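Local atomic coordinates of putative peptidase (Parabacteroides merdae, PDB entry 4L8K), a protein that probably hydrolyses peptide bonds as a serine peptidase of family S41, its catalytic domain having the ClpP/crotonase-type fold. Residues 26-31 against 275-280; 123-126 against 131-134; 139-144 against 170-175; 231-236 against 270-275. All coordinates share one frame; numbering follows the deposited sequence.

Interaction 1 (26-31 against 275-280); sequences FAFKDV and KQHTEF
Phe28 meets both His277 and Phe280, and the three rings form an aromatic cluster. With CG anti to the carbonyl carbon (chi1 -51°), Phe28 sends its ring toward both partners. Its far end is directed at His277: CZ of Phe28 lies 3.4 Å from CD2 of His277 and stands over one face of the imidazole, displaced toward its rim. With centroids 4.6 Å apart and planes inclined at 57°, the pair is edge-to-face, Phe28 supplying the edge. The near end of the same ring is taken by Phe280, whose CZ comes within 3.5 Å of Phe28 CG, while its CE2 lies over one face of the Phe28 ring. That second pair is oblique, the planes at 47°. The cluster lies at the surface and joins two loops: the one between helices 8-22 and 33-43, in the tricorn-protease C1 range, and the one between strands 270-271 and 286-287, in the S41 range. Were His277 replaced by an alanine, the CZ end of Phe28 would probably lose its aromatic partner and the ring be freer to turn. At the margin, Lys29 brings NZ to 4.3 Å from CE1 of Phe280, but its ammonium is hydrogen-bonded to the carbonyl of Val64. Further out, Phe25 meets the Phe280 ring, and His277 packs on Pro269. Behind Phe28, a backbone bond from Lys29 N to Phe26 O (3.2 Å) closes the turn.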
loop_
_atom_site.group_PDB
_atom_site.type_symbol
_atom_site.label_atom_id
_atom_site.label_comp_id
_atom_site.label_asym_id
_atom_site.label_seq_id
_atom_site.Cartn_x
_atom_site.Cartn_y
_atom_site.Cartn_z
ATOM N N PHE A 26 9.115 5.015 16.108
ATOM C CA PHE A 26 10.253 4.619 16.955
ATOM C C PHE A 26 9.924 3.470 17.938
ATOM O O PHE A 26 10.779 2.616 18.161
ATOM C CB PHE A 26 10.808 5.822 17.740
ATOM C CG PHE A 26 11.664 6.750 16.919
ATOM C CD1 PHE A 26 12.774 6.272 16.232
ATOM C CD2 PHE A 26 11.391 8.112 16.866
ATOM C CE1 PHE A 26 13.576 7.135 15.485
ATOM C CE2 PHE A 26 12.202 8.976 16.127
ATOM C CZ PHE A 26 13.297 8.484 15.454
ATOM N N ALA A 27 8.681 3.417 18.463
ATOM C CA ALA A 27 8.209 2.383 19.394
ATOM C C ALA A 27 8.217 0.970 18.785
ATOM O O ALA A 27 8.238 0.000 19.541
ATOM C CB ALA A 27 6.798 2.719 19.872
ATOM N N PHE A 28 8.235 0.856 17.439
ATOM C CA PHE A 28 8.210 -0.414 16.719
ATOM C C PHE A 28 9.570 -0.788 16.142
ATOM O O PHE A 28 9.644 -1.719 15.350
ATOM C CB PHE A 28 7.152 -0.356 15.591
ATOM C CG PHE A 28 5.801 0.116 16.087
ATOM C CD1 PHE A 28 5.491 1.470 16.129
ATOM C CD2 PHE A 28 4.856 -0.791 16.548
ATOM C CE1 PHE A 28 4.274 1.911 16.637
ATOM C CE2 PHE A 28 3.632 -0.349 17.054
ATOM C CZ PHE A 28 3.348 0.999 17.092
ATOM N N LYS A 29 10.645 -0.110 16.572
ATOM C CA LYS A 29 12.003 -0.347 16.070
ATOM C C LYS A 29 12.953 -0.838 17.173
ATOM O O LYS A 29 12.892 -0.351 18.300
ATOM C CB LYS A 29 12.573 0.935 15.415
ATOM C CG LYS A 29 11.669 1.574 14.343
ATOM C CD LYS A 29 11.292 0.593 13.217
ATOM C CE LYS A 29 10.365 1.180 12.195
ATOM N NZ LYS A 29 10.388 0.397 10.934
ATOM N N ASP A 30 13.840 -1.788 16.832
ATOM C CA ASP A 30 14.815 -2.372 17.745
ATOM C C ASP A 30 15.909 -1.385 18.164
ATOM O O ASP A 30 16.576 -1.644 19.162
ATOM C CB ASP A 30 15.468 -3.657 17.172
ATOM C CG ASP A 30 15.824 -3.683 15.693
ATOM O OD1 ASP A 30 16.629 -2.823 15.258
ATOM O OD2 ASP A 30 15.403 -4.638 15.002
ATOM N N VAL A 31 16.123 -0.291 17.414
ATOM C CA VAL A 31 17.145 0.700 17.769
ATOM C C VAL A 31 16.565 1.797 18.662
ATOM O O VAL A 31 15.351 2.033 18.670
ATOM C CB VAL A 31 17.891 1.339 16.555
ATOM C CG1 VAL A 31 18.768 0.324 15.832
ATOM C CG2 VAL A 31 16.940 2.047 15.591
ATOM N N LYS A 275 -7.706 -0.218 16.304
ATOM C CA LYS A 275 -6.695 0.765 16.676
ATOM C C LYS A 275 -5.258 0.182 16.549
ATOM O O LYS A 275 -4.331 0.622 17.235
ATOM C CB LYS A 275 -6.974 1.334 18.078
ATOM C CG LYS A 275 -8.183 2.260 18.078
ATOM C CD LYS A 275 -8.550 2.746 19.458
ATOM C CE LYS A 275 -9.775 3.624 19.390
ATOM N NZ LYS A 275 -10.234 4.042 20.737
ATOM N N GLN A 276 -5.079 -0.772 15.618
ATOM C CA GLN A 276 -3.771 -1.374 15.327
ATOM C C GLN A 276 -3.151 -0.706 14.100
ATOM O O GLN A 276 -3.856 -0.380 13.140
ATOM C CB GLN A 276 -3.871 -2.903 15.137
ATOM C CG GLN A 276 -4.554 -3.648 16.308
ATOM C CD GLN A 276 -3.942 -3.426 17.699
ATOM O OE1 GLN A 276 -2.730 -3.290 17.908
ATOM N NE2 GLN A 276 -4.805 -3.241 18.663
ATOM N N HIS A 277 -1.819 -0.498 14.147
ATOM C CA HIS A 277 -1.045 0.144 13.083
ATOM C C HIS A 277 -1.032 -0.688 11.798
ATOM O O HIS A 277 -0.808 -1.894 11.850
ATOM C CB HIS A 277 0.389 0.403 13.565
ATOM C CG HIS A 277 0.472 1.487 14.577
ATOM N ND1 HIS A 277 0.815 2.770 14.218
ATOM C CD2 HIS A 277 0.203 1.458 15.900
ATOM C CE1 HIS A 277 0.753 3.475 15.331
ATOM N NE2 HIS A 277 0.383 2.730 16.367
ATOM N N THR A 278 -1.290 -0.033 10.648
ATOM C CA THR A 278 -1.292 -0.668 9.307
ATOM C C THR A 278 -0.026 -0.266 8.510
ATOM O O THR A 278 0.174 -0.729 7.384
ATOM C CB THR A 278 -2.572 -0.256 8.524
ATOM O OG1 THR A 278 -2.560 1.162 8.318
ATOM C CG2 THR A 278 -3.869 -0.680 9.229
ATOM N N GLU A 279 0.825 0.602 9.108
ATOM C CA GLU A 279 2.042 1.140 8.500
ATOM C C GLU A 279 2.992 0.066 7.987
ATOM O O GLU A 279 3.626 0.254 6.963
ATOM C CB GLU A 279 2.799 2.026 9.518
ATOM C CG GLU A 279 4.090 2.644 8.978
ATOM C CD GLU A 279 3.949 3.702 7.888
ATOM O OE1 GLU A 279 2.843 4.276 7.731
ATOM O OE2 GLU A 279 4.967 3.970 7.204
ATOM N N PHE A 280 3.095 -1.041 8.719
ATOM C CA PHE A 280 4.047 -2.099 8.455
ATOM C C PHE A 280 3.506 -3.133 7.481
ATOM O O PHE A 280 4.220 -4.066 7.109
ATOM C CB PHE A 280 4.475 -2.718 9.798
ATOM C CG PHE A 280 4.766 -1.630 10.804
ATOM C CD1 PHE A 280 5.881 -0.790 10.650
ATOM C CD2 PHE A 280 3.921 -1.427 11.899
ATOM C CE1 PHE A 280 6.149 0.228 11.578
ATOM C CE2 PHE A 280 4.175 -0.395 12.822
ATOM C CZ PHE A 280 5.283 0.430 12.646
#

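Interaction 2 (123-126 against 131-134)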
loop_
_atom_site.group_PDB
_atom_site.type_symbol
_atom_site.label_atom_id
_atom_site.label_comp_id
_atom_site.label_asym_id
_atom_site.label_seq_id
_atom_site.Cartn_x
_atom_site.Cartn_y
_atom_site.Cartn_z
ATOM N N VAL A 123 -10.566 -7.405 -12.615
ATOM C CA VAL A 123 -10.123 -6.016 -12.768
ATOM C C VAL A 123 -8.657 -5.917 -12.321
ATOM O O VAL A 123 -8.302 -6.393 -11.247
ATOM C CB VAL A 123 -11.007 -4.964 -11.998
ATOM C CG1 VAL A 123 -10.541 -3.529 -12.265
ATOM C CG2 VAL A 123 -12.498 -5.105 -12.320
ATOM N N TYR A 124 -7.818 -5.290 -13.141
ATOM C CA TYR A 124 -6.476 -4.917 -12.724
ATOM C C TYR A 124 -6.432 -3.388 -12.616
ATOM O O TYR A 124 -6.756 -2.666 -13.572
ATOM C CB TYR A 124 -5.348 -5.441 -13.622
ATOM C CG TYR A 124 -3.997 -5.052 -13.054
ATOM C CD1 TYR A 124 -3.582 -5.526 -11.810
ATOM C CD2 TYR A 124 -3.170 -4.152 -13.717
ATOM C CE1 TYR A 124 -2.366 -5.135 -11.252
ATOM C CE2 TYR A 124 -1.933 -3.779 -13.185
ATOM C CZ TYR A 124 -1.551 -4.248 -11.934
ATOM O OH TYR A 124 -0.381 -3.852 -11.345
ATOM N N TYR A 125 -6.078 -2.902 -11.432
ATOM C CA TYR A 125 -5.942 -1.476 -11.182
ATOM C C TYR A 125 -4.496 -1.231 -10.707
ATOM O O TYR A 125 -4.170 -1.431 -9.536
ATOM C CB TYR A 125 -7.009 -0.995 -10.176
ATOM C CG TYR A 125 -7.073 0.515 -10.073
ATOM C CD1 TYR A 125 -7.284 1.303 -11.201
ATOM C CD2 TYR A 125 -6.939 1.155 -8.849
ATOM C CE1 TYR A 125 -7.346 2.696 -11.110
ATOM C CE2 TYR A 125 -7.014 2.544 -8.747
ATOM C CZ TYR A 125 -7.242 3.309 -9.878
ATOM O OH TYR A 125 -7.305 4.673 -9.794
ATOM N N GLY A 126 -3.632 -0.868 -11.652
ATOM C CA GLY A 126 -2.206 -0.707 -11.400
ATOM C C GLY A 126 -1.756 0.524 -10.652
ATOM O O GLY A 126 -0.652 0.534 -10.099
ATOM N N GLY A 131 -6.743 7.889 -12.845
ATOM C CA GLY A 131 -8.136 8.111 -12.490
ATOM C C GLY A 131 -9.188 7.152 -13.000
ATOM O O GLY A 131 -9.087 6.591 -14.100
ATOM N N VAL A 132 -10.239 7.012 -12.191
ATOM C CA VAL A 132 -11.398 6.176 -12.493
ATOM C C VAL A 132 -12.612 7.060 -12.234
ATOM O O VAL A 132 -12.734 7.618 -11.154
ATOM C CB VAL A 132 -11.376 4.818 -11.692
ATOM C CG1 VAL A 132 -12.720 4.158 -11.641
ATOM C CG2 VAL A 132 -10.372 3.849 -12.287
ATOM N N GLY A 133 -13.452 7.245 -13.243
ATOM C CA GLY A 133 -14.682 8.025 -13.113
ATOM C C GLY A 133 -15.848 7.162 -12.661
ATOM O O GLY A 133 -15.723 5.932 -12.599
ATOM N N GLU A 134 -16.976 7.804 -12.318
ATOM C CA GLU A 134 -18.198 7.136 -11.860
ATOM C C GLU A 134 -18.804 6.267 -12.968
ATOM O O GLU A 134 -19.299 5.179 -12.678
ATOM C CB GLU A 134 -19.256 8.149 -11.351
ATOM C CG GLU A 134 -18.795 9.070 -10.228
ATOM C CD GLU A 134 -18.533 8.479 -8.850
ATOM O OE1 GLU A 134 -18.615 7.237 -8.668
ATOM O OE2 GLU A 134 -18.221 9.281 -7.942
#
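Apolar packing carries the contact between Tyr125 and Val132. One methyl, CG2 of Val132, approaches the phenol obliquely and comes closest to CE1 of Tyr125, at 3.4 Å; CZ and OH of the tyrosine are each about 4.0 Å from that methyl. Tyr125 reaches it with CG anti to the backbone N (chi1 -170°), which extends the ring from strand 120-125 toward the loop that leads into helix 134-143. Gly131 adds a looser approach, its CA 4.4 Å from the Tyr125 hydroxyl.

Among aromatic neighbours, Phe128, in the short connection between the segments, meets the Tyr125 ring edge-to-face. Met110 of the adjacent strand 110-115 touches both side chains, so Val132 packs on two neighbouring strands.

The hydroxyl's bond is local: OH of Tyr125 is hydrogen-bonded to the carbonyl oxygen of Ser130, immediately before Gly131. A phenylalanine in place of Tyr125 would probably keep much of the packing on Val132 but leave that carbonyl without its phenol partner. The chemistry is therefore divided along one side chain, with the CE1 side of the ring against a methyl and the hydroxyl tying the tyrosine to the following loop.

Interaction 3 (139-144 against 170-175)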
loop_
_atom_site.group_PDB
_atom_site.type_symbol
_atom_site.label_atom_id
_atom_site.label_comp_id
_atom_site.label_asym_id
_atom_site.label_seq_id
_atom_site.Cartn_x
_atom_site.Cartn_y
_atom_site.Cartn_z
ATOM N N TYR A 139 -19.929 1.072 -15.839
ATOM C CA TYR A 139 -19.766 0.268 -17.057
ATOM C C TYR A 139 -19.042 -1.058 -16.792
ATOM O O TYR A 139 -19.433 -2.088 -17.352
ATOM C CB TYR A 139 -19.052 1.064 -18.150
ATOM C CG TYR A 139 -20.030 1.906 -18.939
ATOM C CD1 TYR A 139 -20.966 1.313 -19.790
ATOM C CD2 TYR A 139 -20.055 3.290 -18.809
ATOM C CE1 TYR A 139 -21.909 2.076 -20.478
ATOM C CE2 TYR A 139 -20.981 4.067 -19.515
ATOM C CZ TYR A 139 -21.902 3.453 -20.347
ATOM O OH TYR A 139 -22.796 4.191 -21.067
HETATM N N MSE A 140 -18.019 -1.031 -15.919
HETATM C CA MSE A 140 -17.259 -2.219 -15.547
HETATM C C MSE A 140 -18.197 -3.183 -14.796
HETATM O O MSE A 140 -18.256 -4.363 -15.147
HETATM C CB MSE A 140 -15.991 -1.826 -14.745
HETATM C CG MSE A 140 -15.165 -3.007 -14.207
HETATM SE SE MSE A 140 -15.869 -3.617 -12.475
HETATM C CE MSE A 140 -15.382 -2.006 -11.362
ATOM N N PHE A 141 -18.963 -2.680 -13.835
ATOM C CA PHE A 141 -19.911 -3.490 -13.070
ATOM C C PHE A 141 -21.006 -4.052 -13.975
ATOM O O PHE A 141 -21.336 -5.233 -13.829
ATOM C CB PHE A 141 -20.523 -2.715 -11.862
ATOM C CG PHE A 141 -19.570 -2.449 -10.700
ATOM C CD1 PHE A 141 -18.740 -3.458 -10.204
ATOM C CD2 PHE A 141 -19.543 -1.210 -10.068
ATOM C CE1 PHE A 141 -17.875 -3.214 -9.124
ATOM C CE2 PHE A 141 -18.676 -0.971 -8.995
ATOM C CZ PHE A 141 -17.841 -1.968 -8.534
ATOM N N ALA A 142 -21.515 -3.261 -14.938
ATOM C CA ALA A 142 -22.572 -3.752 -15.871
ATOM C C ALA A 142 -22.016 -4.887 -16.778
ATOM O O ALA A 142 -22.721 -5.862 -17.042
ATOM C CB ALA A 142 -23.132 -2.622 -16.716
ATOM N N HIS A 143 -20.731 -4.800 -17.181
ATOM C CA HIS A 143 -20.100 -5.856 -17.965
ATOM C C HIS A 143 -20.034 -7.179 -17.162
ATOM O O HIS A 143 -20.032 -8.266 -17.748
ATOM C CB HIS A 143 -18.697 -5.414 -18.405
ATOM C CG HIS A 143 -18.010 -6.374 -19.334
ATOM N ND1 HIS A 143 -18.537 -6.681 -20.577
ATOM C CD2 HIS A 143 -16.864 -7.072 -19.161
ATOM C CE1 HIS A 143 -17.710 -7.567 -21.108
ATOM N NE2 HIS A 143 -16.689 -7.830 -20.292
ATOM N N PHE A 144 -20.054 -7.074 -15.817
ATOM C CA PHE A 144 -19.943 -8.194 -14.873
ATOM C C PHE A 144 -21.278 -8.535 -14.176
ATOM O O PHE A 144 -21.280 -9.309 -13.220
ATOM C CB PHE A 144 -18.869 -7.850 -13.819
ATOM C CG PHE A 144 -17.452 -7.648 -14.331
ATOM C CD1 PHE A 144 -17.021 -8.255 -15.506
ATOM C CD2 PHE A 144 -16.534 -6.910 -13.600
ATOM C CE1 PHE A 144 -15.707 -8.097 -15.949
ATOM C CE2 PHE A 144 -15.214 -6.774 -14.030
ATOM C CZ PHE A 144 -14.805 -7.382 -15.192
ATOM N N SER A 170 -16.156 2.907 -1.919
ATOM C CA SER A 170 -17.545 3.275 -1.609
ATOM C C SER A 170 -18.593 2.460 -2.433
ATOM O O SER A 170 -19.756 2.393 -2.026
ATOM C CB SER A 170 -17.756 4.779 -1.771
ATOM O OG SER A 170 -17.665 5.166 -3.130
ATOM N N ARG A 171 -18.155 1.782 -3.526
ATOM C CA ARG A 171 -18.985 0.927 -4.374
ATOM C C ARG A 171 -19.226 -0.454 -3.760
ATOM O O ARG A 171 -20.044 -1.205 -4.270
ATOM C CB ARG A 171 -18.351 0.748 -5.765
ATOM C CG ARG A 171 -18.182 2.044 -6.561
ATOM C CD ARG A 171 -19.519 2.733 -6.794
ATOM N NE ARG A 171 -19.408 3.833 -7.747
ATOM C CZ ARG A 171 -19.777 3.760 -9.019
ATOM N NH1 ARG A 171 -20.329 2.656 -9.492
ATOM N NH2 ARG A 171 -19.627 4.806 -9.821
ATOM N N PHE A 172 -18.559 -0.786 -2.654
ATOM C CA PHE A 172 -18.678 -2.107 -2.043
ATOM C C PHE A 172 -19.344 -2.043 -0.655
ATOM O O PHE A 172 -19.496 -3.067 0.012
ATOM C CB PHE A 172 -17.282 -2.747 -1.968
ATOM C CG PHE A 172 -16.648 -2.929 -3.326
ATOM C CD1 PHE A 172 -16.866 -4.091 -4.062
ATOM C CD2 PHE A 172 -15.848 -1.938 -3.877
ATOM C CE1 PHE A 172 -16.319 -4.246 -5.339
ATOM C CE2 PHE A 172 -15.287 -2.099 -5.150
ATOM C CZ PHE A 172 -15.518 -3.265 -5.867
ATOM N N LEU A 173 -19.804 -0.857 -0.262
ATOM C CA LEU A 173 -20.448 -0.605 1.026
ATOM C C LEU A 173 -21.948 -0.769 0.957
ATOM O O LEU A 173 -22.568 -0.433 -0.049
ATOM C CB LEU A 173 -20.106 0.822 1.490
ATOM C CG LEU A 173 -18.927 0.985 2.456
ATOM C CD1 LEU A 173 -17.615 0.526 1.834
ATOM C CD2 LEU A 173 -18.783 2.411 2.856
ATOM N N GLU A 174 -22.535 -1.279 2.051
ATOM C CA GLU A 174 -23.978 -1.458 2.236
ATOM C C GLU A 174 -24.521 -0.282 3.036
ATOM O O GLU A 174 -25.665 0.150 2.860
ATOM C CB GLU A 174 -24.255 -2.783 2.972
ATOM N N GLU A 175 -23.677 0.248 3.923
ATOM C CA GLU A 175 -24.007 1.340 4.833
ATOM C C GLU A 175 -22.753 2.089 5.212
ATOM O O GLU A 175 -21.649 1.575 5.001
ATOM C CB GLU A 175 -24.691 0.770 6.106
ATOM C CG GLU A 175 -23.803 -0.191 6.886
ATOM C CD GLU A 175 -24.345 -0.840 8.142
ATOM O OE1 GLU A 175 -25.538 -0.639 8.470
ATOM O OE2 GLU A 175 -23.565 -1.571 8.795
#
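Arg171 meets Phe141 first with its aliphatic base, CB of the arginine lying 3.7 Å from CE2 of the phenylalanine, at the edge of the ring and near its plane. The CG methylene follows in the same plane, 3.9 Å from Phe141 CE2. A bend at chi2 (-60°) then turns the chain back along the aromatic ring, and NH1 of Arg171 comes to 4.0 Å from Phe141 CD2. The guanidinium and ring planes are inclined at 45°, an oblique approach rather than a stack. The charge of Arg171 is met by carboxylates of the same helix that carries Phe141: NH1 forms a salt bridge with Asp138 and NH2 another with Glu134, while NH1 also bonds to the carbonyl of Thr207. The contact thus packs helix 134-143 against the loop between helix 162-169 and strand 177-182, in the S41 peptidase range, with a buried arginine that presents methylenes to the phenylalanine and its charged end to two acids. Phe172, next in sequence, offers a ring face. Its CZ sits 3.8 Å from CZ of Phe141, whose edge is directed at that face in an offset edge-to-face pair, centroids 5.7 Å apart and planes at 79°. One face of the Phe141 ring is covered by CE of the selenomethionine Met140, its own helix neighbour, and beyond the pair Phe172 packs on Leu150 of strand 149-153.

Interaction 4 (231-236 against 270-275); sequences VMRLLP and VLDVNK
Leu234 lays its two methyls against Val273, the side chains running antiparallel alongside one another. Closest are CD2 of Leu234 and CG2 of Val273, at 3.7 Å; CG1 of Val273 lies about 4.0 Å from both leucine methyls. Beside this patch, Arg233 runs nearly perpendicular to Asp272: its CG lies between the backbone N and the carbonyl carbon (chi1 51°) and the chain bends at chi2, which brings NH2 of Arg233 to 3.5 Å from CB of Asp272. NH2 of Arg233 and OD2 of Asp272 form a salt bridge at 3.6 Å, but the oxygen sits far from the plane of the guanidinium, so charge alone attracts them. A water supplies the directed link: it accepts from Arg233 NH2 (2.7 Å) in the guanidinium plane and donates to OD2 of Asp272 (2.7 Å). Arg233 NH2 also bonds to OD1 of Asn230, on helix 224-232. The other oxygen, OD1 of Asp272, accepts from N of Asn274 at 2.9 Å, closing an Asx turn, and from N of Gln276. The two oxygens do separate work: OD1 is committed to the turn after strand 270-271, while OD2 couples it, through charge and water, to the turn from Met232 to Leu235.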
loop_
_atom_site.group_PDB
_atom_site.type_symbol
_atom_site.label_atom_id
_atom_site.label_comp_id
_atom_site.label_asym_id
_atom_site.label_seq_id
_atom_site.Cartn_x
_atom_site.Cartn_y
_atom_site.Cartn_z
ATOM N N VAL A 231 -9.770 -0.730 4.064
ATOM C CA VAL A 231 -11.217 -0.524 4.043
ATOM C C VAL A 231 -11.908 -1.773 3.481
ATOM O O VAL A 231 -12.903 -2.227 4.045
ATOM C CB VAL A 231 -11.604 0.763 3.247
ATOM C CG1 VAL A 231 -13.128 0.951 3.187
ATOM C CG2 VAL A 231 -10.931 1.999 3.841
HETATM N N MSE A 232 -11.368 -2.335 2.388
HETATM C CA MSE A 232 -11.964 -3.470 1.693
HETATM C C MSE A 232 -12.065 -4.707 2.587
HETATM O O MSE A 232 -13.119 -5.342 2.573
HETATM C CB MSE A 232 -11.206 -3.786 0.390
HETATM C CG MSE A 232 -11.341 -2.663 -0.655
HETATM SE SE MSE A 232 -13.137 -2.459 -1.407
HETATM C CE MSE A 232 -13.146 -4.016 -2.466
ATOM N N ARG A 233 -11.035 -4.994 3.423
ATOM C CA ARG A 233 -11.051 -6.167 4.304
ATOM C C ARG A 233 -12.063 -6.053 5.447
ATOM O O ARG A 233 -12.247 -7.037 6.179
ATOM C CB ARG A 233 -9.647 -6.512 4.857
ATOM C CG ARG A 233 -8.869 -5.380 5.509
ATOM C CD ARG A 233 -9.293 -5.088 6.922
ATOM N NE ARG A 233 -8.323 -4.201 7.567
ATOM C CZ ARG A 233 -7.310 -4.637 8.294
ATOM N NH1 ARG A 233 -7.141 -5.936 8.493
ATOM N NH2 ARG A 233 -6.462 -3.778 8.842
ATOM N N LEU A 234 -12.724 -4.882 5.619
ATOM C CA LEU A 234 -13.765 -4.722 6.645
ATOM C C LEU A 234 -15.110 -5.191 6.133
ATOM O O LEU A 234 -16.051 -5.302 6.907
ATOM C CB LEU A 234 -13.910 -3.231 7.060
ATOM C CG LEU A 234 -12.674 -2.479 7.578
ATOM C CD1 LEU A 234 -12.998 -1.015 7.755
ATOM C CD2 LEU A 234 -12.177 -3.073 8.888
ATOM N N LEU A 235 -15.224 -5.431 4.825
ATOM C CA LEU A 235 -16.484 -5.741 4.175
ATOM C C LEU A 235 -16.762 -7.245 4.121
ATOM O O LEU A 235 -15.860 -8.051 3.851
ATOM C CB LEU A 235 -16.511 -5.089 2.791
ATOM C CG LEU A 235 -16.186 -3.560 2.796
ATOM C CD1 LEU A 235 -16.142 -2.996 1.382
ATOM C CD2 LEU A 235 -17.184 -2.767 3.668
ATOM N N PRO A 236 -18.025 -7.628 4.448
ATOM C CA PRO A 236 -18.371 -9.064 4.546
ATOM C C PRO A 236 -18.199 -9.874 3.247
ATOM O O PRO A 236 -17.911 -11.071 3.332
ATOM C CB PRO A 236 -19.854 -9.051 4.983
ATOM C CG PRO A 236 -20.376 -7.679 4.627
ATOM C CD PRO A 236 -19.170 -6.767 4.822
ATOM N N VAL A 270 -1.710 5.467 10.634
ATOM C CA VAL A 270 -3.064 5.088 10.239
ATOM C C VAL A 270 -3.369 3.804 11.009
ATOM O O VAL A 270 -2.552 2.872 11.004
ATOM C CB VAL A 270 -3.257 4.946 8.703
ATOM C CG1 VAL A 270 -4.563 4.226 8.365
ATOM C CG2 VAL A 270 -3.210 6.307 8.015
ATOM N N LEU A 271 -4.515 3.786 11.719
ATOM C CA LEU A 271 -4.914 2.639 12.511
ATOM C C LEU A 271 -6.143 1.980 11.933
ATOM O O LEU A 271 -7.007 2.655 11.371
ATOM C CB LEU A 271 -5.179 3.037 13.988
ATOM C CG LEU A 271 -4.192 3.999 14.664
ATOM C CD1 LEU A 271 -4.697 4.431 16.002
ATOM C CD2 LEU A 271 -2.816 3.380 14.791
ATOM N N ASP A 272 -6.259 0.656 12.123
ATOM C CA ASP A 272 -7.445 -0.058 11.691
ATOM C C ASP A 272 -8.590 0.153 12.739
ATOM O O ASP A 272 -8.411 0.904 13.699
ATOM C CB ASP A 272 -7.129 -1.554 11.435
ATOM C CG ASP A 272 -6.614 -2.368 12.613
ATOM O OD1 ASP A 272 -6.893 -1.983 13.783
ATOM O OD2 ASP A 272 -5.989 -3.418 12.370
ATOM N N VAL A 273 -9.753 -0.509 12.559
ATOM C CA VAL A 273 -10.901 -0.371 13.463
ATOM C C VAL A 273 -10.587 -0.924 14.892
ATOM O O VAL A 273 -11.300 -0.604 15.837
ATOM C CB VAL A 273 -12.206 -0.986 12.894
ATOM C CG1 VAL A 273 -12.675 -0.211 11.666
ATOM C CG2 VAL A 273 -12.045 -2.488 12.584
ATOM N N ASN A 274 -9.518 -1.716 15.041
ATOM C CA ASN A 274 -9.101 -2.256 16.347
ATOM C C ASN A 274 -7.954 -1.408 16.926
ATOM O O ASN A 274 -7.324 -1.816 17.907
ATOM C CB ASN A 274 -8.685 -3.737 16.239
ATOM C CG ASN A 274 -9.724 -4.593 15.569
ATOM O OD1 ASN A 274 -10.911 -4.575 15.910
ATOM N ND2 ASN A 274 -9.302 -5.319 14.559
ATOM N N LYS A 275 -7.706 -0.218 16.304
ATOM C CA LYS A 275 -6.695 0.765 16.676
ATOM C C LYS A 275 -5.258 0.182 16.549
ATOM O O LYS A 275 -4.331 0.622 17.235
ATOM C CB LYS A 275 -6.974 1.334 18.078
ATOM C CG LYS A 275 -8.183 2.260 18.078
ATOM C CD LYS A 275 -8.550 2.746 19.458
ATOM C CE LYS A 275 -9.775 3.624 19.390
ATOM N NZ LYS A 275 -10.234 4.042 20.737
HETATM O O HOH W 1 -4.317 -4.003 10.383
#

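In the fold
From the N terminus, residues 26-31 are paired with 275-280 across 243 intervening residues, closing interaction 1. Interactions 2 and 3 fall within that span, and interaction 4 does too except that it ends on Lys275, shared with interaction 1. Interaction 2 closes a short loop from strand 120-125 to the start of helix 134-143. Interaction 3 follows in series, tying that helix to the loop before strand 177-182; interaction 4 comes after it, tying the end region of helix 224-232 to the turn after strand 270-271. None of these three loops crosses another. Val123 packs on Phe144 and Met140 between interactions 2 and 3, and Phe172 meets Met232 and Leu235 between interactions 3 and 4. Interaction 1 joins the helical N-terminal part to the peptidase region.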